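Local coordinates for proximal thread matrix protein 1 (Mytilus galloprovincialis, PDB 4CN9) that is a matrix protein of the mussel byssus that probably binds collagen, has two von Willebrand factor type A domains and binds zinc ions, at residues E210-A215 with N219-T224; T196-G201 with I238-E243; N271-M276 with V328-I333. All blocks are in the same frame, centred on the assembly; numbering follows the deposited sequence.

Interaction 1: residues E210-A215 with N219-T224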
ATOM      1  N   GLU A 210      -3.472  -6.869  10.869  1.00 21.52           N
ATOM      2  CA  GLU A 210      -2.427  -6.062  11.507  1.00 24.59           C
ATOM      3  C   GLU A 210      -1.256  -5.855  10.548  1.00 20.36           C
ATOM      4  O   GLU A 210      -0.731  -4.752  10.410  1.00 20.59           O
ATOM      5  CB  GLU A 210      -1.947  -6.730  12.806  1.00 26.43           C
ATOM      6  CG  GLU A 210      -0.608  -6.213  13.334  1.00 25.95           C
ATOM      7  CD  GLU A 210      -0.270  -6.773  14.712  1.00 33.18           C
ATOM      8  OE1 GLU A 210      -0.745  -6.189  15.717  1.00 35.70           O
ATOM      9  OE2 GLU A 210       0.464  -7.797  14.790  1.00 27.03           O
ATOM     10  N   LEU A 211      -0.843  -6.921   9.874  1.00 20.18           N
ATOM     11  CA  LEU A 211       0.217  -6.796   8.882  1.00 21.59           C
ATOM     12  C   LEU A 211      -0.226  -5.892   7.729  1.00 22.66           C
ATOM     13  O   LEU A 211       0.556  -5.091   7.206  1.00 18.25           O
ATOM     14  CB  LEU A 211       0.642  -8.170   8.373  1.00 18.82           C
ATOM     15  CG  LEU A 211       1.268  -9.099   9.426  1.00 21.83           C
ATOM     16  CD1 LEU A 211       1.881 -10.333   8.748  1.00 23.84           C
ATOM     17  CD2 LEU A 211       2.300  -8.380  10.306  1.00 22.24           C
ATOM     18  N   GLU A 212      -1.493  -6.010   7.343  1.00 20.30           N
ATOM     19  CA  GLU A 212      -2.044  -5.174   6.278  1.00 21.11           C
ATOM     20  C   GLU A 212      -2.031  -3.677   6.619  1.00 22.80           C
ATOM     21  O   GLU A 212      -1.908  -2.836   5.726  1.00 28.24           O
ATOM     22  CB  GLU A 212      -3.470  -5.611   5.925  1.00 24.65           C
ATOM     23  CG  GLU A 212      -3.513  -6.812   5.018  1.00 24.63           C
ATOM     24  CD  GLU A 212      -4.918  -7.355   4.820  1.00 33.77           C
ATOM     25  OE1 GLU A 212      -5.827  -6.984   5.600  1.00 29.62           O
ATOM     26  OE2 GLU A 212      -5.099  -8.154   3.875  1.00 33.20           O
ATOM     27  N   GLN A 213      -2.171  -3.350   7.894  1.00 24.20           N
ATOM     28  CA  GLN A 213      -2.118  -1.963   8.334  1.00 27.17           C
ATOM     29  C   GLN A 213      -0.674  -1.444   8.311  1.00 25.12           C
ATOM     30  O   GLN A 213      -0.441  -0.274   8.022  1.00 26.07           O
ATOM     31  CB  GLN A 213      -2.651  -1.819   9.758  1.00 31.04           C
ATOM     32  CG  GLN A 213      -4.099  -2.204   9.982  1.00 41.83           C
ATOM     33  CD  GLN A 213      -4.566  -1.887  11.404  1.00 46.25           C
ATOM     34  OE1 GLN A 213      -4.168  -2.550  12.371  1.00 43.98           O
ATOM     35  NE2 GLN A 213      -5.393  -0.853  11.536  1.00 47.70           N
ATOM     36  N   ILE A 214       0.275  -2.326   8.621  1.00 19.20           N
ATOM     37  CA  ILE A 214       1.706  -1.988   8.693  1.00 18.60           C
ATOM     38  C   ILE A 214       2.350  -1.794   7.328  1.00 19.73           C
ATOM     39  O   ILE A 214       3.087  -0.833   7.113  1.00 18.00           O
ATOM     40  CB  ILE A 214       2.475  -3.091   9.468  1.00 20.52           C
ATOM     41  CG1 ILE A 214       2.093  -3.043  10.946  1.00 24.21           C
ATOM     42  CG2 ILE A 214       3.970  -2.921   9.327  1.00 21.39           C
ATOM     43  CD1 ILE A 214       2.466  -4.284  11.730  1.00 21.40           C
ATOM     44  N   ALA A 215       2.064  -2.710   6.408  1.00 14.31           N
ATOM     45  CA  ALA A 215       2.655  -2.696   5.080  1.00 16.43           C
ATOM     46  C   ALA A 215       2.218  -1.470   4.255  1.00 19.26           C
ATOM     47  O   ALA A 215       1.245  -0.780   4.584  1.00 19.04           O
ATOM     48  CB  ALA A 215       2.308  -3.994   4.347  1.00 18.46           C
ATOM     49  N   ASN A 219      -1.500  -5.605  -0.494  1.00 21.44           N
ATOM     50  CA  ASN A 219      -0.800  -6.634  -1.258  1.00 25.00           C
ATOM     51  C   ASN A 219       0.717  -6.640  -1.088  1.00 22.62           C
ATOM     52  O   ASN A 219       1.399  -7.402  -1.755  1.00 19.70           O
ATOM     53  CB  ASN A 219      -1.200  -6.682  -2.737  1.00 32.94           C
ATOM     54  CG  ASN A 219      -1.180  -5.336  -3.411  1.00 34.16           C
ATOM     55  OD1 ASN A 219      -0.420  -4.433  -3.042  1.00 29.59           O
ATOM     56  ND2 ASN A 219      -2.027  -5.196  -4.440  1.00 38.18           N
ATOM     57  N   TYR A 220       1.233  -5.822  -0.170  1.00 20.46           N
ATOM     58  CA  TYR A 220       2.623  -5.949   0.267  1.00 18.81           C
ATOM     59  C   TYR A 220       2.746  -6.884   1.478  1.00 18.62           C
ATOM     60  O   TYR A 220       3.808  -6.952   2.123  1.00 19.49           O
ATOM     61  CB  TYR A 220       3.189  -4.575   0.622  1.00 20.92           C
ATOM     62  CG  TYR A 220       3.489  -3.697  -0.568  1.00 20.95           C
ATOM     63  CD1 TYR A 220       2.485  -3.333  -1.465  1.00 22.63           C
ATOM     64  CD2 TYR A 220       4.767  -3.211  -0.784  1.00 20.62           C
ATOM     65  CE1 TYR A 220       2.759  -2.525  -2.548  1.00 22.16           C
ATOM     66  CE2 TYR A 220       5.056  -2.397  -1.877  1.00 21.43           C
ATOM     67  CZ  TYR A 220       4.048  -2.049  -2.744  1.00 24.77           C
ATOM     68  OH  TYR A 220       4.329  -1.233  -3.818  1.00 28.38           O
ATOM     69  N   VAL A 221       1.660  -7.579   1.808  1.00 17.71           N
ATOM     70  CA  VAL A 221       1.670  -8.597   2.852  1.00 18.34           C
ATOM     71  C   VAL A 221       1.709  -9.973   2.206  1.00 23.74           C
ATOM     72  O   VAL A 221       0.864 -10.294   1.371  1.00 20.10           O
ATOM     73  CB  VAL A 221       0.426  -8.534   3.738  1.00 21.68           C
ATOM     74  CG1 VAL A 221       0.454  -9.684   4.766  1.00 26.04           C
ATOM     75  CG2 VAL A 221       0.324  -7.180   4.438  1.00 21.85           C
ATOM     76  N   LEU A 222       2.704 -10.770   2.575  1.00 20.47           N
ATOM     77  CA  LEU A 222       2.832 -12.135   2.074  1.00 19.76           C
ATOM     78  C   LEU A 222       2.725 -13.111   3.241  1.00 21.90           C
ATOM     79  O   LEU A 222       3.202 -12.833   4.340  1.00 22.06           O
ATOM     80  CB  LEU A 222       4.160 -12.305   1.357  1.00 18.77           C
ATOM     81  CG  LEU A 222       4.395 -11.327   0.203  1.00 22.35           C
ATOM     82  CD1 LEU A 222       5.791 -11.477  -0.303  1.00 30.08           C
ATOM     83  CD2 LEU A 222       3.392 -11.530  -0.912  1.00 28.43           C
ATOM     84  N   THR A 223       2.068 -14.243   3.014  1.00 22.76           N
ATOM     85  CA  THR A 223       1.855 -15.220   4.077  1.00 26.12           C
ATOM     86  C   THR A 223       2.263 -16.616   3.617  1.00 29.58           C
ATOM     87  O   THR A 223       2.204 -16.942   2.435  1.00 24.99           O
ATOM     88  CB  THR A 223       0.384 -15.259   4.542  1.00 29.35           C
ATOM     89  OG1 THR A 223      -0.447 -15.691   3.459  1.00 30.96           O
ATOM     90  CG2 THR A 223      -0.075 -13.885   5.009  1.00 28.40           C
ATOM     91  N   THR A 224       2.693 -17.430   4.567  1.00 28.42           N
ATOM     92  CA  THR A 224       3.052 -18.810   4.288  1.00 27.78           C
ATOM     93  C   THR A 224       2.781 -19.628   5.546  1.00 31.73           C
ATOM     94  O   THR A 224       2.747 -19.085   6.663  1.00 26.77           O
ATOM     95  CB  THR A 224       4.518 -18.927   3.841  1.00 32.38           C
ATOM     96  OG1 THR A 224       4.832 -20.295   3.575  1.00 34.28           O
ATOM     97  CG2 THR A 224       5.460 -18.404   4.911  1.00 32.53           C
TER
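V221 packs against L211, E212 and A215 and so closes a beta-alpha-beta unit, in which helix 208-214 joins the parallel strands 195-202 and 221-224 of the first von Willebrand factor type A domain. It illustrates how a small branched residue can seat a helix end on an edge strand, since its two methyls are turned to different parts of the helix: CG1 to the side chain of L211, CG2 mainly to the backbone. With CG1 anti to the backbone N (chi1 177°), that methyl is set beside L211, 3.9 Å from L211 CB. The other methyl, CG2, lies anti to the carbonyl carbon and presses on the last helical turn, 3.6 Å from E212 CA. The E212 side chain crosses V221 at about a right angle, meeting CG2 with its CG alone while the rest of the chain runs on extended. Past the helix end, A215 CB touches both V221 CG2, at 3.8 Å, and Y220 CB; the Y220 ring itself turns away, toward T196, I198 and helix 234-241. The L211 side chain also packs on F206. V221 CG2 lies 3.5 Å from L211 O, the carbonyl oxygen that accepts the backbone bond from A215 N.

Interaction 2: residues T196-G201 with I238-E243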
ATOM      1  N   THR A 196       9.260   2.048   2.046  1.00 19.99           N
ATOM      2  CA  THR A 196       8.405   0.948   1.609  1.00 26.22           C
ATOM      3  C   THR A 196       8.449  -0.138   2.674  1.00 22.21           C
ATOM      4  O   THR A 196       9.532  -0.487   3.148  1.00 21.18           O
ATOM      5  CB  THR A 196       8.895   0.332   0.281  1.00 28.48           C
ATOM      6  OG1 THR A 196       8.944   1.339  -0.732  1.00 30.62           O
ATOM      7  CG2 THR A 196       7.973  -0.790  -0.185  1.00 22.60           C
ATOM      8  N   VAL A 197       7.285  -0.671   3.046  1.00 19.91           N
ATOM      9  CA  VAL A 197       7.214  -1.732   4.029  1.00 17.97           C
ATOM     10  C   VAL A 197       6.555  -3.002   3.453  1.00 20.51           C
ATOM     11  O   VAL A 197       5.422  -2.978   2.957  1.00 17.10           O
ATOM     12  CB  VAL A 197       6.481  -1.269   5.298  1.00 18.77           C
ATOM     13  CG1 VAL A 197       6.487  -2.360   6.340  1.00 17.32           C
ATOM     14  CG2 VAL A 197       7.124   0.003   5.850  1.00 23.00           C
ATOM     15  N   ILE A 198       7.300  -4.101   3.507  1.00 16.69           N
ATOM     16  CA  ILE A 198       6.796  -5.410   3.105  1.00 17.71           C
ATOM     17  C   ILE A 198       6.707  -6.241   4.373  1.00 17.33           C
ATOM     18  O   ILE A 198       7.619  -6.209   5.213  1.00 15.54           O
ATOM     19  CB  ILE A 198       7.742  -6.083   2.073  1.00 18.46           C
ATOM     20  CG1 ILE A 198       7.732  -5.289   0.766  1.00 18.17           C
ATOM     21  CG2 ILE A 198       7.337  -7.533   1.815  1.00 21.15           C
ATOM     22  CD1 ILE A 198       9.024  -5.385  -0.054  1.00 22.29           C
ATOM     23  N   ALA A 199       5.600  -6.957   4.535  1.00 15.71           N
ATOM     24  CA  ALA A 199       5.383  -7.778   5.716  1.00 16.97           C
ATOM     25  C   ALA A 199       5.160  -9.248   5.327  1.00 21.88           C
ATOM     26  O   ALA A 199       4.310  -9.556   4.491  1.00 20.30           O
ATOM     27  CB  ALA A 199       4.177  -7.264   6.493  1.00 18.92           C
ATOM     28  N   ILE A 200       5.936 -10.134   5.935  1.00 16.83           N
ATOM     29  CA  ILE A 200       5.795 -11.576   5.766  1.00 18.65           C
ATOM     30  C   ILE A 200       5.343 -12.230   7.065  1.00 18.99           C
ATOM     31  O   ILE A 200       6.002 -12.116   8.121  1.00 17.89           O
ATOM     32  CB  ILE A 200       7.111 -12.231   5.334  1.00 17.49           C
ATOM     33  CG1 ILE A 200       7.625 -11.607   4.039  1.00 21.33           C
ATOM     34  CG2 ILE A 200       6.911 -13.750   5.172  1.00 21.59           C
ATOM     35  CD1 ILE A 200       9.082 -11.846   3.753  1.00 21.28           C
ATOM     36  N   GLY A 201       4.216 -12.924   6.976  1.00 16.67           N
ATOM     37  CA  GLY A 201       3.638 -13.638   8.092  1.00 20.44           C
ATOM     38  C   GLY A 201       3.815 -15.137   7.919  1.00 21.42           C
ATOM     39  O   GLY A 201       3.529 -15.691   6.862  1.00 21.81           O
ATOM     40  N   ILE A 238      10.887  -9.790  -3.917  1.00 18.96           N
ATOM     41  CA  ILE A 238      11.750  -8.997  -4.765  1.00 22.32           C
ATOM     42  C   ILE A 238      10.923  -8.113  -5.702  1.00 23.18           C
ATOM     43  O   ILE A 238      11.290  -6.974  -5.960  1.00 23.06           O
ATOM     44  CB  ILE A 238      12.690  -9.885  -5.606  1.00 25.01           C
ATOM     45  CG1 ILE A 238      13.573 -10.740  -4.690  1.00 26.47           C
ATOM     46  CG2 ILE A 238      13.522  -9.028  -6.545  1.00 27.85           C
ATOM     47  CD1 ILE A 238      14.326  -9.960  -3.623  1.00 31.49           C
ATOM     48  N   ASP A 239       9.815  -8.651  -6.209  1.00 23.36           N
ATOM     49  CA  ASP A 239       8.929  -7.889  -7.089  1.00 25.04           C
ATOM     50  C   ASP A 239       8.383  -6.660  -6.383  1.00 23.59           C
ATOM     51  O   ASP A 239       8.326  -5.584  -6.970  1.00 25.29           O
ATOM     52  CB  ASP A 239       7.757  -8.752  -7.569  1.00 25.30           C
ATOM     53  CG  ASP A 239       8.175  -9.780  -8.609  1.00 31.71           C
ATOM     54  OD1 ASP A 239       9.287  -9.651  -9.162  1.00 29.77           O
ATOM     55  OD2 ASP A 239       7.389 -10.711  -8.873  1.00 31.19           O
ATOM     56  N   LEU A 240       7.970  -6.833  -5.128  1.00 21.40           N
ATOM     57  CA  LEU A 240       7.463  -5.709  -4.328  1.00 22.21           C
ATOM     58  C   LEU A 240       8.576  -4.749  -3.921  1.00 23.68           C
ATOM     59  O   LEU A 240       8.371  -3.529  -3.892  1.00 21.43           O
ATOM     60  CB  LEU A 240       6.741  -6.222  -3.083  1.00 22.20           C
ATOM     61  CG  LEU A 240       5.471  -7.044  -3.293  1.00 22.60           C
ATOM     62  CD1 LEU A 240       5.153  -7.875  -2.054  1.00 28.64           C
ATOM     63  CD2 LEU A 240       4.304  -6.124  -3.627  1.00 26.61           C
ATOM     64  N   ALA A 241       9.753  -5.283  -3.597  1.00 21.74           N
ATOM     65  CA  ALA A 241      10.881  -4.438  -3.203  1.00 22.67           C
ATOM     66  C   ALA A 241      11.330  -3.591  -4.373  1.00 29.09           C
ATOM     67  O   ALA A 241      11.828  -2.480  -4.188  1.00 25.56           O
ATOM     68  CB  ALA A 241      12.042  -5.281  -2.711  1.00 22.53           C
ATOM     69  N   CYS A 242      11.151  -4.118  -5.583  1.00 23.16           N
ATOM     70  CA  CYS A 242      11.613  -3.431  -6.776  1.00 25.69           C
ATOM     71  C   CYS A 242      10.502  -2.593  -7.411  1.00 32.93           C
ATOM     72  O   CYS A 242      10.673  -2.069  -8.508  1.00 32.32           O
ATOM     73  CB  CYS A 242      12.131  -4.447  -7.802  1.00 29.35           C
ATOM     74  SG  CYS A 242      13.645  -3.941  -8.628  1.00 28.90           S
ATOM     75  N   GLU A 243       9.360  -2.501  -6.735  1.00 29.12           N
ATOM     76  CA  GLU A 243       8.273  -1.646  -7.185  1.00 30.92           C
ATOM     77  C   GLU A 243       8.606  -0.206  -6.807  1.00 33.67           C
ATOM     78  O   GLU A 243       8.752   0.113  -5.636  1.00 33.91           O
ATOM     79  CB  GLU A 243       6.963  -2.081  -6.531  1.00 32.69           C
ATOM     80  CG  GLU A 243       5.716  -1.393  -7.062  1.00 41.75           C
ATOM     81  CD  GLU A 243       5.253  -1.941  -8.406  1.00 43.20           C
ATOM     82  OE1 GLU A 243       5.840  -2.929  -8.895  1.00 50.94           O
ATOM     83  OE2 GLU A 243       4.293  -1.385  -8.972  1.00 46.13           O
TER
HETATM   84  O   HOH W   1      10.563   0.604  -3.382  1.00 40.32           O
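I198 reaches out from strand 195-202 with its longer branch and lays the terminal methyl, CD1, on the last turn of helix 234-241, where L240 and A241 receive it. This is a plain example of helix-on-sheet packing in which one side chain does most of the bridging. CG1 stands anti to the carbonyl carbon (chi1 -66°), and the branch then runs nearly straight on to CD1, carrying that methyl across to the helix. There CD1 approaches the backbone of A241, 3.6 Å from A241 N, and lies 4.0 Å from A241 CB. L240 meets the same methyl through its CB, at 3.9 Å, the two side chains crossing at a slant rather than lying alongside. Beside this apolar patch a water links T196 OG1, at 3.2 Å, with E243 O, which it approaches to 2.9 Å; its reach to A241 O is long and weak. Just after the helix, C242 forms the disulfide with C50. Strand 195-202 belongs to the central sheet of the first von Willebrand factor type A domain; I198 pairs through its backbone with strand 166-173 and touches I170 there, while I238 of helix 234-241 packs on L84 of helix 73-85.

Interaction 3: residues N271-M276 with V328-I333. Unlike the reference sequence in segment 328-333: T329 (reference Ser).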
ATOM      1  N   ASN A 271     -26.697  21.724  -1.165  1.00 28.43           N
ATOM      2  CA  ASN A 271     -25.406  21.961  -1.806  1.00 27.47           C
ATOM      3  C   ASN A 271     -24.505  20.731  -1.888  1.00 23.80           C
ATOM      4  O   ASN A 271     -23.497  20.773  -2.572  1.00 23.64           O
ATOM      5  CB  ASN A 271     -24.582  23.000  -1.037  1.00 29.79           C
ATOM      6  CG  ASN A 271     -25.249  24.345  -0.956  1.00 36.44           C
ATOM      7  OD1 ASN A 271     -25.231  25.120  -1.919  1.00 33.76           O
ATOM      8  ND2 ASN A 271     -25.812  24.657   0.219  1.00 37.10           N
ATOM      9  N   ASN A 272     -24.835  19.665  -1.168  1.00 22.97           N
ATOM     10  CA  ASN A 272     -23.858  18.593  -0.954  1.00 23.90           C
ATOM     11  C   ASN A 272     -23.370  17.981  -2.261  1.00 23.71           C
ATOM     12  O   ASN A 272     -22.168  17.791  -2.467  1.00 19.96           O
ATOM     13  CB  ASN A 272     -24.430  17.509  -0.040  1.00 23.17           C
ATOM     14  CG  ASN A 272     -24.444  17.928   1.424  1.00 23.90           C
ATOM     15  OD1 ASN A 272     -23.766  18.874   1.809  1.00 22.15           O
ATOM     16  ND2 ASN A 272     -25.198  17.211   2.242  1.00 25.15           N
ATOM     17  N   TYR A 273     -24.308  17.689  -3.146  1.00 23.90           N
ATOM     18  CA  TYR A 273     -23.994  16.965  -4.362  1.00 20.73           C
ATOM     19  C   TYR A 273     -23.088  17.815  -5.241  1.00 22.25           C
ATOM     20  O   TYR A 273     -22.131  17.313  -5.824  1.00 21.35           O
ATOM     21  CB  TYR A 273     -25.289  16.601  -5.076  1.00 24.78           C
ATOM     22  CG  TYR A 273     -25.152  15.551  -6.146  1.00 26.28           C
ATOM     23  CD1 TYR A 273     -24.697  14.272  -5.850  1.00 27.05           C
ATOM     24  CD2 TYR A 273     -25.488  15.842  -7.454  1.00 31.82           C
ATOM     25  CE1 TYR A 273     -24.586  13.308  -6.851  1.00 27.48           C
ATOM     26  CE2 TYR A 273     -25.393  14.905  -8.440  1.00 32.99           C
ATOM     27  CZ  TYR A 273     -24.936  13.644  -8.142  1.00 32.29           C
ATOM     28  OH  TYR A 273     -24.841  12.737  -9.167  1.00 39.21           O
ATOM     29  N   GLN A 274     -23.359  19.116  -5.325  1.00 20.47           N
ATOM     30  CA  GLN A 274     -22.472  19.987  -6.092  1.00 22.26           C
ATOM     31  C   GLN A 274     -21.099  20.130  -5.442  1.00 19.56           C
ATOM     32  O   GLN A 274     -20.090  20.280  -6.133  1.00 20.79           O
ATOM     33  CB  GLN A 274     -23.084  21.374  -6.292  1.00 24.80           C
ATOM     34  CG  GLN A 274     -22.277  22.241  -7.253  1.00 26.68           C
ATOM     35  CD  GLN A 274     -22.228  21.644  -8.645  1.00 30.60           C
ATOM     36  OE1 GLN A 274     -23.235  21.137  -9.147  1.00 34.46           O
ATOM     37  NE2 GLN A 274     -21.055  21.674  -9.267  1.00 28.59           N
ATOM     38  N   LEU A 275     -21.056  20.125  -4.113  1.00 17.74           N
ATOM     39  CA  LEU A 275     -19.778  20.202  -3.411  1.00 19.01           C
ATOM     40  C   LEU A 275     -18.920  18.975  -3.765  1.00 19.78           C
ATOM     41  O   LEU A 275     -17.713  19.078  -4.005  1.00 17.13           O
ATOM     42  CB  LEU A 275     -19.991  20.319  -1.902  1.00 23.51           C
ATOM     43  CG  LEU A 275     -20.455  21.689  -1.380  1.00 22.19           C
ATOM     44  CD1 LEU A 275     -20.818  21.602   0.089  1.00 25.64           C
ATOM     45  CD2 LEU A 275     -19.391  22.758  -1.606  1.00 26.51           C
ATOM     46  N   MET A 276     -19.562  17.816  -3.829  1.00 19.53           N
ATOM     47  CA  MET A 276     -18.878  16.589  -4.203  1.00 20.19           C
ATOM     48  C   MET A 276     -18.388  16.637  -5.655  1.00 18.74           C
ATOM     49  O   MET A 276     -17.249  16.254  -5.950  1.00 19.91           O
ATOM     50  CB  MET A 276     -19.810  15.382  -3.965  1.00 16.96           C
ATOM     51  CG  MET A 276     -19.149  14.028  -4.187  1.00 21.23           C
ATOM     52  SD  MET A 276     -20.336  12.664  -3.943  1.00 29.68           S
ATOM     53  CE  MET A 276     -21.524  13.052  -5.206  1.00 26.83           C
ATOM     54  N   VAL A 328     -24.047  14.841 -14.270  1.00 25.65           N
ATOM     55  CA  VAL A 328     -24.526  13.627 -13.608  1.00 26.03           C
ATOM     56  C   VAL A 328     -25.632  13.948 -12.601  1.00 25.91           C
ATOM     57  O   VAL A 328     -25.472  14.815 -11.750  1.00 31.57           O
ATOM     58  CB  VAL A 328     -23.366  12.868 -12.935  1.00 29.86           C
ATOM     59  CG1 VAL A 328     -23.879  11.706 -12.088  1.00 31.02           C
ATOM     60  CG2 VAL A 328     -22.421  12.359 -13.999  1.00 25.61           C
ATOM     61  N   THR A 329     -26.758  13.256 -12.732  1.00 31.53           N
ATOM     62  CA  THR A 329     -27.944  13.508 -11.912  1.00 34.90           C
ATOM     63  C   THR A 329     -28.069  12.483 -10.785  1.00 29.60           C
ATOM     64  O   THR A 329     -27.741  11.321 -10.964  1.00 33.03           O
ATOM     65  CB  THR A 329     -29.235  13.433 -12.755  1.00 32.97           C
ATOM     66  OG1 THR A 329     -29.392  12.104 -13.277  1.00 42.11           O
ATOM     67  CG2 THR A 329     -29.190  14.418 -13.910  1.00 39.82           C
ATOM     68  N   PRO A 330     -28.548  12.915  -9.620  1.00 32.56           N
ATOM     69  CA  PRO A 330     -28.694  11.949  -8.528  1.00 33.19           C
ATOM     70  C   PRO A 330     -29.951  11.109  -8.675  1.00 30.77           C
ATOM     71  O   PRO A 330     -30.872  11.480  -9.390  1.00 29.77           O
ATOM     72  CB  PRO A 330     -28.765  12.827  -7.283  1.00 32.51           C
ATOM     73  CG  PRO A 330     -29.264  14.158  -7.772  1.00 34.57           C
ATOM     74  CD  PRO A 330     -28.861  14.296  -9.207  1.00 34.93           C
ATOM     75  N   SER A 331     -29.970   9.969  -8.002  1.00 26.47           N
ATOM     76  CA  SER A 331     -31.118   9.088  -7.993  1.00 29.20           C
ATOM     77  C   SER A 331     -32.143   9.569  -6.972  1.00 31.56           C
ATOM     78  O   SER A 331     -31.819  10.321  -6.057  1.00 31.49           O
ATOM     79  CB  SER A 331     -30.653   7.675  -7.643  1.00 30.27           C
ATOM     80  OG  SER A 331     -31.743   6.785  -7.548  1.00 35.21           O
ATOM     81  N   ILE A 332     -33.385   9.126  -7.107  1.00 34.44           N
ATOM     82  CA  ILE A 332     -34.372   9.415  -6.072  1.00 39.07           C
ATOM     83  C   ILE A 332     -34.410   8.290  -5.026  1.00 34.46           C
ATOM     84  O   ILE A 332     -35.152   8.362  -4.053  1.00 41.53           O
ATOM     85  CB  ILE A 332     -35.778   9.686  -6.671  1.00 42.71           C
ATOM     86  CG1 ILE A 332     -36.268   8.498  -7.496  1.00 40.42           C
ATOM     87  CG2 ILE A 332     -35.737  10.930  -7.541  1.00 44.98           C
ATOM     88  CD1 ILE A 332     -37.693   8.659  -7.993  1.00 50.96           C
ATOM     89  N   ILE A 333     -33.589   7.262  -5.223  1.00 28.18           N
ATOM     90  CA  ILE A 333     -33.500   6.152  -4.277  1.00 32.30           C
ATOM     91  C   ILE A 333     -32.435   6.438  -3.235  1.00 30.45           C
ATOM     92  O   ILE A 333     -31.347   6.909  -3.568  1.00 29.03           O
ATOM     93  CB  ILE A 333     -33.103   4.836  -4.982  1.00 31.31           C
ATOM     94  CG1 ILE A 333     -33.940   4.630  -6.248  1.00 39.65           C
ATOM     95  CG2 ILE A 333     -33.229   3.648  -4.024  1.00 29.50           C
ATOM     96  CD1 ILE A 333     -35.415   4.471  -5.986  1.00 39.06           C
TER
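V328 O is gripped from two quarters: K277 NZ, one turn further along the helix from Y273, donates a hydrogen bond to it, and Y273 OH adds a long, weak one of 3.4 Å. The carbonyl oxygen sits at the edge of the Y273 ring, in its plane, with Y273 CE2 3.3 Å from V328 O. The hydroxyl also packs closely on the valine, Y273 OH lying 3.2 Å from V328 CG1, and the two side chains cross at about a right angle. P330 takes up a different part of the phenol, lying over one face. P330 CB stands 4.1 Å from the centroid of the Y273 ring and 15° off its normal, a CH-pi contact, and P330 CD comes 3.6 Å from Y273 CE2. The ring is sent to the loop because CG stands anti to the backbone N (chi1 -165°). In the second von Willebrand factor type A domain this joins helix 272-285, which follows strand 253-260, to the loop between helices 318-327 and 338-349; F259 of that strand touches both Y273 and V328. Were Y273 replaced by alanine, P330 would probably lose the aromatic face it lies on, and V328 O would keep K277 but lose the weak hydroxyl bond. Further along the loop, S331 and I333 pair through their backbones with A261 and S263. There S331 OG accepts from I333 N in an ST turn, at 3.0 Å and with an N-H...O angle of 166°.

Overall arrangement
Interactions 1 and 2 belong to one buried region of the first von Willebrand factor type A domain, with centres about 9 Å apart. Strands 195-202 and 221-224 are neighbours in its sheet, probably hydrogen-bonded from L222 N to A199 O and from G201 N to L222 O, and helices 208-214 and 234-241 pack on them. Along the chain, the first contact falls within the longer span bridged by the second. Interaction 3 lies about 37 Å from interaction 1, centre to centre, in the second domain, and is only partly buried. Chemistry follows place: methyl packing dominates the two core contacts, one with a water at its margin, whereas the loop contact adds an aromatic face and a shared carbonyl oxygen.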